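Local coordinates for N-alpha-acetyltransferase 35, NatC auxiliary subunit (Saccharomyces cerevisiae, PDB 6YGA) that serves as the large auxiliary subunit of the heterotrimeric NatC complex, which acetylates the N-terminal methionine of the L-A virus Gag protein, at the interface of chains A and B and the interface of chains C and A. Residues are numbered along the deposited sequence; one frame, centred on the assembly and turned at random. Chains: chain A, N-alpha-acetyltransferase 35, NatC auxiliary subunit; chain B, N-alpha-acetyltransferase 38, NatC auxiliary subunit; chain C, N-alpha-acetyltransferase 30.

Contact 1: the interface of chains A and B. Residues chain A 18, 20-21; chain B 15, 68-70.
A:Gln20 and A:Leu21 of the large subunit lie against B:Asp69 and B:Lys70 of the small one, which is an Sm-like (LSM) protein. The backbone contact is an antiparallel beta bridge between A:Leu21, in strand 21-23, and B:Asp69, at the end of strand 63-69. Through this bridge a short piece of chain A adds on beside strand 63-69. A hydrogen bond runs from B:Lys70 N to A:Gln20 O, at 2.7 Å and nearly straight (175° at H). B:Lys70 is the first residue of helix 70-76.

The carboxylate oxygen B:Asp69 OD1 also approaches A:Gln20 O, at 2.7 Å. Two acceptors this close would repel. A proton on the acid could turn the pair into a bond, but the structure alone does not show one, so the contact remains doubtful.

Apolar contacts, and a carboxylate at a ring edge, make up much of the remainder. The ring of A:Phe18 has B:Ile15 CD1 over one face, 3.9 Å above the plane and shifted toward the rim. B:Asp69 sits at the ring's edge, with OD2 in its plane; carboxylate and ring stand 74° apart. A:Leu21 CD2 packs on B:Asp69 CA at 3.6 Å and also meets B:Ile15 CD1 at 3.9 Å. With chi1 at -177° A:Gln20 turns CG away from its own N, which lays the aliphatic part along the B:Lys70 chain. A:Gln20 CG meets B:Lys70 CB at 3.5 Å.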
# COMPACT_ATOMS: atom_id res chain seq x y z
N PHE A 18 36.99 -6.56 -27.60
CA PHE A 18 36.59 -6.89 -28.96
C PHE A 18 37.81 -6.84 -29.87
O PHE A 18 38.49 -5.81 -29.94
CB PHE A 18 35.50 -5.93 -29.45
CG PHE A 18 34.24 -5.98 -28.63
CD1 PHE A 18 34.04 -5.06 -27.61
CD2 PHE A 18 33.27 -6.93 -28.88
CE1 PHE A 18 32.88 -5.10 -26.86
CE2 PHE A 18 32.11 -6.97 -28.13
CZ PHE A 18 31.91 -6.06 -27.12
N GLN A 20 38.03 -7.00 -33.22
CA GLN A 20 37.87 -6.17 -34.41
C GLN A 20 36.47 -5.58 -34.45
O GLN A 20 35.49 -6.32 -34.42
CB GLN A 20 38.16 -6.98 -35.68
CG GLN A 20 38.09 -6.16 -36.96
CD GLN A 20 39.08 -5.01 -36.98
OE1 GLN A 20 40.12 -5.07 -36.33
NE2 GLN A 20 38.75 -3.97 -37.72
N LEU A 21 36.39 -4.25 -34.53
CA LEU A 21 35.12 -3.54 -34.56
C LEU A 21 35.00 -2.78 -35.87
O LEU A 21 35.96 -2.17 -36.34
CB LEU A 21 35.01 -2.56 -33.39
CG LEU A 21 34.84 -3.15 -31.99
CD1 LEU A 21 34.72 -2.05 -30.96
CD2 LEU A 21 33.63 -4.06 -31.94
N ILE B 15 28.09 -1.42 -30.00
CA ILE B 15 28.92 -0.43 -29.31
C ILE B 15 28.44 0.94 -29.76
O ILE B 15 28.50 1.28 -30.95
CB ILE B 15 30.41 -0.63 -29.61
CG1 ILE B 15 30.97 -1.84 -28.87
CG2 ILE B 15 31.19 0.62 -29.24
CD1 ILE B 15 30.72 -3.18 -29.55
N ILE B 68 29.82 -2.65 -34.43
CA ILE B 68 29.55 -4.06 -34.13
C ILE B 68 30.84 -4.84 -34.31
O ILE B 68 31.73 -4.46 -35.08
CB ILE B 68 28.42 -4.63 -35.02
CG1 ILE B 68 27.89 -5.95 -34.45
CG2 ILE B 68 28.91 -4.84 -36.45
CD1 ILE B 68 26.82 -6.60 -35.30
N ASP B 69 30.95 -5.95 -33.57
CA ASP B 69 32.11 -6.82 -33.69
C ASP B 69 32.19 -7.40 -35.10
O ASP B 69 31.17 -7.80 -35.67
CB ASP B 69 32.04 -7.95 -32.66
CG ASP B 69 33.40 -8.40 -32.18
OD1 ASP B 69 34.36 -7.61 -32.27
OD2 ASP B 69 33.52 -9.54 -31.70
N LYS B 70 33.40 -7.43 -35.66
CA LYS B 70 33.58 -8.01 -36.99
C LYS B 70 33.09 -9.44 -37.08
O LYS B 70 32.32 -9.75 -38.02
CB LYS B 70 35.05 -7.90 -37.41
CG LYS B 70 35.43 -8.90 -38.50
CD LYS B 70 36.93 -9.16 -38.52
CE LYS B 70 37.27 -10.33 -39.42
NZ LYS B 70 36.73 -10.16 -40.80

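Contact 2: the interface of chains C and A. Residues chain C 136, 157; chain A 463-464, 583-584, 587-588.
C:Ile136 and C:Pro157 of the catalytic subunit, a GNAT-family acetyltransferase, rest on helix 581-588 of chain A. C:Ile136 begins strand 136-141 and buries 84 Å². Its CG1 stands between the backbone N and the carbonyl carbon (chi1 56°), and CD1 continues from it onto the helix. There CD1 meets A:Leu587 CD2 at 3.8 Å and lies 3.7 Å from A:Ile584 O. The side chains of C:Ile136 and A:Leu587 run alongside each other, pointing opposite ways. The other branch, CG2, touches A:Ile584 CG2 at 3.8 Å.

C:Ile136 also borders a charged pair of chain A. Its CD1 lies over one face of the A:Arg588 guanidinium, toward the rim. A:Arg588 grips A:Glu464 side-on: NE bonds OE2 at 2.9 Å as a salt bridge, and NH2 bonds OE1 at 3.1 Å. OE2 is approached from above the carboxylate plane, 49° out of it. The pair should hold the guanidinium in place beside the isoleucine.

C:Pro157, at the end of strand 151-157, buries 52 Å². The C:Pro157 and A:Ile584 side chains run across each other at about a right angle. C:Pro157 CD meets A:Leu587 CD2 at 3.9 Å, and its CG meets A:Leu583 CB at 4.0 Å.

This apolar seat helps to dock the catalytic subunit on the large auxiliary subunit.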
# COMPACT_ATOMS: atom_id res chain seq x y z
N ILE C 136 -16.04 6.02 -11.02
CA ILE C 136 -16.06 5.79 -9.58
C ILE C 136 -14.74 5.16 -9.18
O ILE C 136 -14.06 4.51 -9.98
CB ILE C 136 -17.24 4.90 -9.13
CG1 ILE C 136 -17.24 3.56 -9.87
CG2 ILE C 136 -18.57 5.63 -9.31
CD1 ILE C 136 -18.34 2.62 -9.43
N PRO C 157 -17.75 2.27 -16.45
CA PRO C 157 -18.28 1.11 -17.17
C PRO C 157 -19.13 1.54 -18.37
O PRO C 157 -20.00 2.41 -18.25
CB PRO C 157 -19.13 0.40 -16.12
CG PRO C 157 -19.61 1.50 -15.25
CD PRO C 157 -18.54 2.58 -15.25
N PHE A 463 -22.70 10.44 -3.05
CA PHE A 463 -23.96 9.93 -3.58
C PHE A 463 -24.08 8.42 -3.42
O PHE A 463 -25.19 7.89 -3.45
CB PHE A 463 -24.15 10.35 -5.04
CG PHE A 463 -23.33 9.56 -6.03
CD1 PHE A 463 -23.78 8.35 -6.54
CD2 PHE A 463 -22.13 10.07 -6.50
CE1 PHE A 463 -23.03 7.64 -7.46
CE2 PHE A 463 -21.38 9.36 -7.43
CZ PHE A 463 -21.83 8.15 -7.90
N GLU A 464 -22.96 7.72 -3.26
CA GLU A 464 -22.95 6.28 -3.03
C GLU A 464 -23.15 5.92 -1.56
O GLU A 464 -23.20 4.73 -1.24
CB GLU A 464 -21.63 5.68 -3.51
CG GLU A 464 -21.39 5.79 -5.01
CD GLU A 464 -20.05 5.19 -5.43
OE1 GLU A 464 -19.00 5.73 -5.01
OE2 GLU A 464 -20.06 4.19 -6.17
N LEU A 583 -25.25 0.51 -14.68
CA LEU A 583 -23.91 -0.04 -14.85
C LEU A 583 -22.99 0.40 -13.73
O LEU A 583 -22.17 -0.39 -13.24
CB LEU A 583 -23.34 0.38 -16.21
CG LEU A 583 -24.02 -0.20 -17.45
CD1 LEU A 583 -23.41 0.37 -18.72
CD2 LEU A 583 -23.92 -1.72 -17.45
N ILE A 584 -23.11 1.66 -13.29
CA ILE A 584 -22.26 2.16 -12.22
C ILE A 584 -22.60 1.49 -10.90
O ILE A 584 -21.71 1.15 -10.11
CB ILE A 584 -22.37 3.69 -12.14
CG1 ILE A 584 -21.78 4.34 -13.39
CG2 ILE A 584 -21.66 4.22 -10.90
CD1 ILE A 584 -22.02 5.82 -13.47
N LEU A 587 -21.17 -2.13 -11.00
CA LEU A 587 -19.72 -2.13 -10.85
C LEU A 587 -19.31 -1.98 -9.39
O LEU A 587 -18.35 -2.62 -8.94
CB LEU A 587 -19.11 -1.01 -11.70
CG LEU A 587 -17.59 -0.84 -11.60
CD1 LEU A 587 -16.88 -2.04 -12.22
CD2 LEU A 587 -17.14 0.46 -12.26
N ARG A 588 -20.03 -1.14 -8.64
CA ARG A 588 -19.67 -0.91 -7.25
C ARG A 588 -19.85 -2.17 -6.42
O ARG A 588 -19.04 -2.46 -5.53
CB ARG A 588 -20.50 0.24 -6.67
CG ARG A 588 -20.48 0.36 -5.15
CD ARG A 588 -19.09 0.65 -4.63
NE ARG A 588 -18.61 1.96 -5.07
CZ ARG A 588 -17.33 2.27 -5.22
NH1 ARG A 588 -16.40 1.36 -4.98
NH2 ARG A 588 -16.98 3.49 -5.62

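Contact 3: the interface of chains A and B. Residues chain A 57, 63, 65; chain B 18, 22, 24, 53, 56, 58.
In the Sm-like (LSM) fold of chain B, residues of strands 13-18, 23-32 and 56-58 form a small apolar patch that receives A:Val57. A:Val57 buries 65 Å². Its CG1 meets B:Leu18 CD1 at 3.7 Å, the two side chains reaching toward each other tip to tip. The same methyl touches B:Val56 CG1 at 3.8 Å, with the side chains at about a right angle, and also B:Leu24 CD1. Its CG2 turns to B:Val58 CG1, again at 3.8 Å.

Next to this patch, B:Arg22 makes a salt bridge with A:Asp63. B:Arg22 CG stands between the backbone N and the carbonyl carbon (chi1 53°), and a later bend at chi3 carries the guanidinium to A:Asp63. NH1 donates to OD2 at 2.8 Å (156° at H). It meets OD2 on its syn side, and OD2 lies in the plane of the guanidinium. The two planes are 59° apart, and the contacts to OD1 are weak. A:Asp63 OD1 instead accepts the backbone N of A:Ser65 at 2.9 Å, which helps to fix the carboxylate.

The guanidinium lies between two groups. B:Leu18 CD1 is over one face. The A:Ser65 hydroxyl OG is over the other, 3.2 Å above the plane. B:Met53, a selenomethionine, brings its CE to the guanidinium edge.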
# COMPACT_ATOMS: atom_id res chain seq x y z
N VAL A 57 19.35 8.40 -22.05
CA VAL A 57 20.57 9.17 -21.88
C VAL A 57 20.31 10.64 -22.20
O VAL A 57 19.39 10.97 -22.97
CB VAL A 57 21.70 8.60 -22.76
CG1 VAL A 57 21.99 7.16 -22.38
CG2 VAL A 57 21.34 8.71 -24.24
N ASP A 63 18.66 10.06 -16.34
CA ASP A 63 20.06 9.69 -16.55
C ASP A 63 20.84 9.97 -15.27
O ASP A 63 21.10 11.13 -14.94
CB ASP A 63 20.67 10.45 -17.73
CG ASP A 63 21.99 9.85 -18.21
OD1 ASP A 63 22.66 9.15 -17.44
OD2 ASP A 63 22.36 10.10 -19.38
N SER A 65 23.91 9.28 -14.84
CA SER A 65 25.26 9.71 -15.16
C SER A 65 25.39 11.23 -15.15
O SER A 65 26.51 11.74 -15.10
CB SER A 65 25.68 9.17 -16.53
OG SER A 65 25.60 7.76 -16.57
N LEU B 18 28.55 7.73 -26.96
CA LEU B 18 27.65 8.86 -26.80
C LEU B 18 28.40 10.17 -27.08
O LEU B 18 29.56 10.17 -27.49
CB LEU B 18 27.02 8.84 -25.42
CG LEU B 18 26.13 7.64 -25.10
CD1 LEU B 18 25.37 7.86 -23.80
CD2 LEU B 18 25.17 7.36 -26.24
N ARG B 22 31.56 8.87 -22.44
CA ARG B 22 30.90 7.61 -22.10
C ARG B 22 30.59 6.80 -23.36
O ARG B 22 30.34 7.34 -24.44
CB ARG B 22 29.62 7.89 -21.32
CG ARG B 22 28.67 8.86 -22.00
CD ARG B 22 27.58 9.37 -21.06
NE ARG B 22 26.68 8.31 -20.61
CZ ARG B 22 25.49 8.54 -20.05
NH1 ARG B 22 25.08 9.79 -19.88
NH2 ARG B 22 24.73 7.53 -19.66
N LEU B 24 28.36 3.09 -24.52
CA LEU B 24 27.36 2.11 -24.13
C LEU B 24 27.53 0.83 -24.94
O LEU B 24 27.65 0.88 -26.17
CB LEU B 24 25.94 2.66 -24.32
CG LEU B 24 25.61 3.95 -23.56
CD1 LEU B 24 24.17 4.35 -23.80
CD2 LEU B 24 25.89 3.77 -22.08
N MSE B 53 23.50 -0.67 -16.48
CA MSE B 53 22.39 0.27 -16.43
C MSE B 53 21.07 -0.33 -16.93
O MSE B 53 20.03 0.33 -16.90
CB MSE B 53 22.72 1.53 -17.24
CG MSE B 53 23.97 2.26 -16.75
SE MSE B 53 24.02 4.13 -17.32
CE MSE B 53 23.71 3.87 -19.23
N VAL B 56 18.13 0.74 -21.66
CA VAL B 56 18.33 2.15 -21.95
C VAL B 56 17.91 2.44 -23.39
O VAL B 56 18.15 1.63 -24.29
CB VAL B 56 19.80 2.58 -21.73
CG1 VAL B 56 19.92 4.09 -21.70
CG2 VAL B 56 20.36 1.96 -20.46
N VAL B 58 18.42 5.35 -26.43
CA VAL B 58 19.32 6.43 -26.83
C VAL B 58 18.66 7.21 -27.96
O VAL B 58 18.34 6.64 -29.01
CB VAL B 58 20.70 5.91 -27.24
CG1 VAL B 58 21.44 5.36 -26.03
CG2 VAL B 58 20.60 4.83 -28.30

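Contact 4: the interface of chains C and A. Residues chain C 104, 108, 156-158; chain A 578-579, 583.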
# COMPACT_ATOMS: atom_id res chain seq x y z
N ILE C 104 -12.77 8.96 -24.93
CA ILE C 104 -13.70 7.93 -24.47
C ILE C 104 -14.71 7.61 -25.56
O ILE C 104 -15.09 6.45 -25.75
CB ILE C 104 -14.39 8.37 -23.16
CG1 ILE C 104 -13.36 8.52 -22.04
CG2 ILE C 104 -15.47 7.37 -22.76
CD1 ILE C 104 -13.96 8.90 -20.71
N GLN C 108 -15.23 3.94 -26.91
CA GLN C 108 -16.56 3.32 -26.90
C GLN C 108 -16.94 2.84 -28.29
O GLN C 108 -17.48 1.73 -28.44
CB GLN C 108 -17.60 4.30 -26.37
CG GLN C 108 -19.01 3.74 -26.38
CD GLN C 108 -19.99 4.62 -25.63
OE1 GLN C 108 -20.07 5.82 -25.86
NE2 GLN C 108 -20.73 4.02 -24.71
N LEU C 156 -14.81 3.60 -15.47
CA LEU C 156 -16.09 4.03 -16.04
C LEU C 156 -16.64 2.88 -16.87
O LEU C 156 -16.06 2.53 -17.91
CB LEU C 156 -15.91 5.28 -16.91
CG LEU C 156 -17.12 5.72 -17.74
CD1 LEU C 156 -18.20 6.29 -16.84
CD2 LEU C 156 -16.70 6.74 -18.80
N PRO C 157 -17.75 2.27 -16.45
CA PRO C 157 -18.28 1.11 -17.17
C PRO C 157 -19.13 1.54 -18.37
O PRO C 157 -20.00 2.41 -18.25
CB PRO C 157 -19.13 0.40 -16.12
CG PRO C 157 -19.61 1.50 -15.25
CD PRO C 157 -18.54 2.58 -15.25
N LEU C 158 -18.86 0.94 -19.52
CA LEU C 158 -19.56 1.29 -20.75
C LEU C 158 -20.56 0.23 -21.18
O LEU C 158 -21.57 0.57 -21.81
CB LEU C 158 -18.55 1.53 -21.88
CG LEU C 158 -17.49 2.60 -21.60
CD1 LEU C 158 -16.49 2.67 -22.74
CD2 LEU C 158 -18.12 3.96 -21.36
N PHE A 578 -21.93 8.77 -21.50
CA PHE A 578 -21.15 7.56 -21.75
C PHE A 578 -21.69 6.35 -21.00
O PHE A 578 -21.66 5.23 -21.54
CB PHE A 578 -19.69 7.82 -21.38
CG PHE A 578 -19.01 8.81 -22.28
CD1 PHE A 578 -18.67 8.47 -23.58
CD2 PHE A 578 -18.72 10.09 -21.83
CE1 PHE A 578 -18.04 9.38 -24.41
CE2 PHE A 578 -18.10 11.01 -22.66
CZ PHE A 578 -17.75 10.65 -23.95
N SER A 579 -22.20 6.54 -19.79
CA SER A 579 -22.63 5.43 -18.95
C SER A 579 -24.03 5.68 -18.40
O SER A 579 -24.61 6.76 -18.58
CB SER A 579 -21.65 5.21 -17.79
OG SER A 579 -22.06 4.11 -16.99
N LEU A 583 -25.25 0.51 -14.68
CA LEU A 583 -23.91 -0.04 -14.85
C LEU A 583 -22.99 0.40 -13.73
O LEU A 583 -22.17 -0.39 -13.24
CB LEU A 583 -23.34 0.38 -16.21
CG LEU A 583 -24.02 -0.20 -17.45
CD1 LEU A 583 -23.41 0.37 -18.72
CD2 LEU A 583 -23.92 -1.72 -17.45
O HOH W 1 -23.19 3.12 -21.68
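A:Phe578 meets helix 95-109 of the catalytic subunit and buries 79 Å². C:Ile104 CG2 sits over one face of its ring, 3.8 Å from the centroid and offset toward the rim, in a CH-pi contact. The nearest ring atom is CD1, at 3.5 Å from that methyl. At chi1 -64° C:Ile104 CG1 is opposite the carbonyl carbon, and the CG2 methyl, opposite the backbone N, is the branch on the ring. C:Gln108, one helical turn on, reaches the same ring with an extended chain. Its OE1 lies 3.8 Å from A:Phe578 CD1, and amide and ring are turned 38° from each other.

C:Leu158 buries 26 Å² and lies beside A:Phe578, pointing the same way. Its carbonyl O is linked to A:Phe578 O through a water, which is 3.0 Å from C:Leu158 O and 2.6 Å from A:Phe578 O. A:Leu583 CD1 packs against C:Leu158 O at 3.6 Å.

A:Ser579 makes a direct polar link. Its hydroxyl OG donates to C:Pro157 O at 3.0 Å. The donor lies in the carbonyl plane, at a C=O...O angle of 160°. A:Ser579 CB also meets C:Leu156 CD1, at 3.7 Å.

On chain A the site takes in the loop residues A:Phe578 and A:Ser579 and the first turn of helix 581-588. On chain C it spans helix 95-109, the end of strand 151-157 and C:Leu158 beyond it, near the C-terminus of the GNAT-fold acetyltransferase.

The four contacts fall into two pairs. Contacts 1 and 3 join chain A to chain B, about 19 Å apart between the centres of their C-alpha atoms. Both use the N-terminal part of chain A and strand 13-18 of chain B. Contacts 2 and 4 join chain A to chain C, about 11 Å apart, and share C:Pro157, A:Leu583 and helix 581-588. C-alpha centres of one pair lie about 43 to 60 Å from those of the other. Chain A therefore holds the small auxiliary subunit and the catalytic subunit through distant parts of its sequence, which fits a scaffolding role in the NatC heterotrimer.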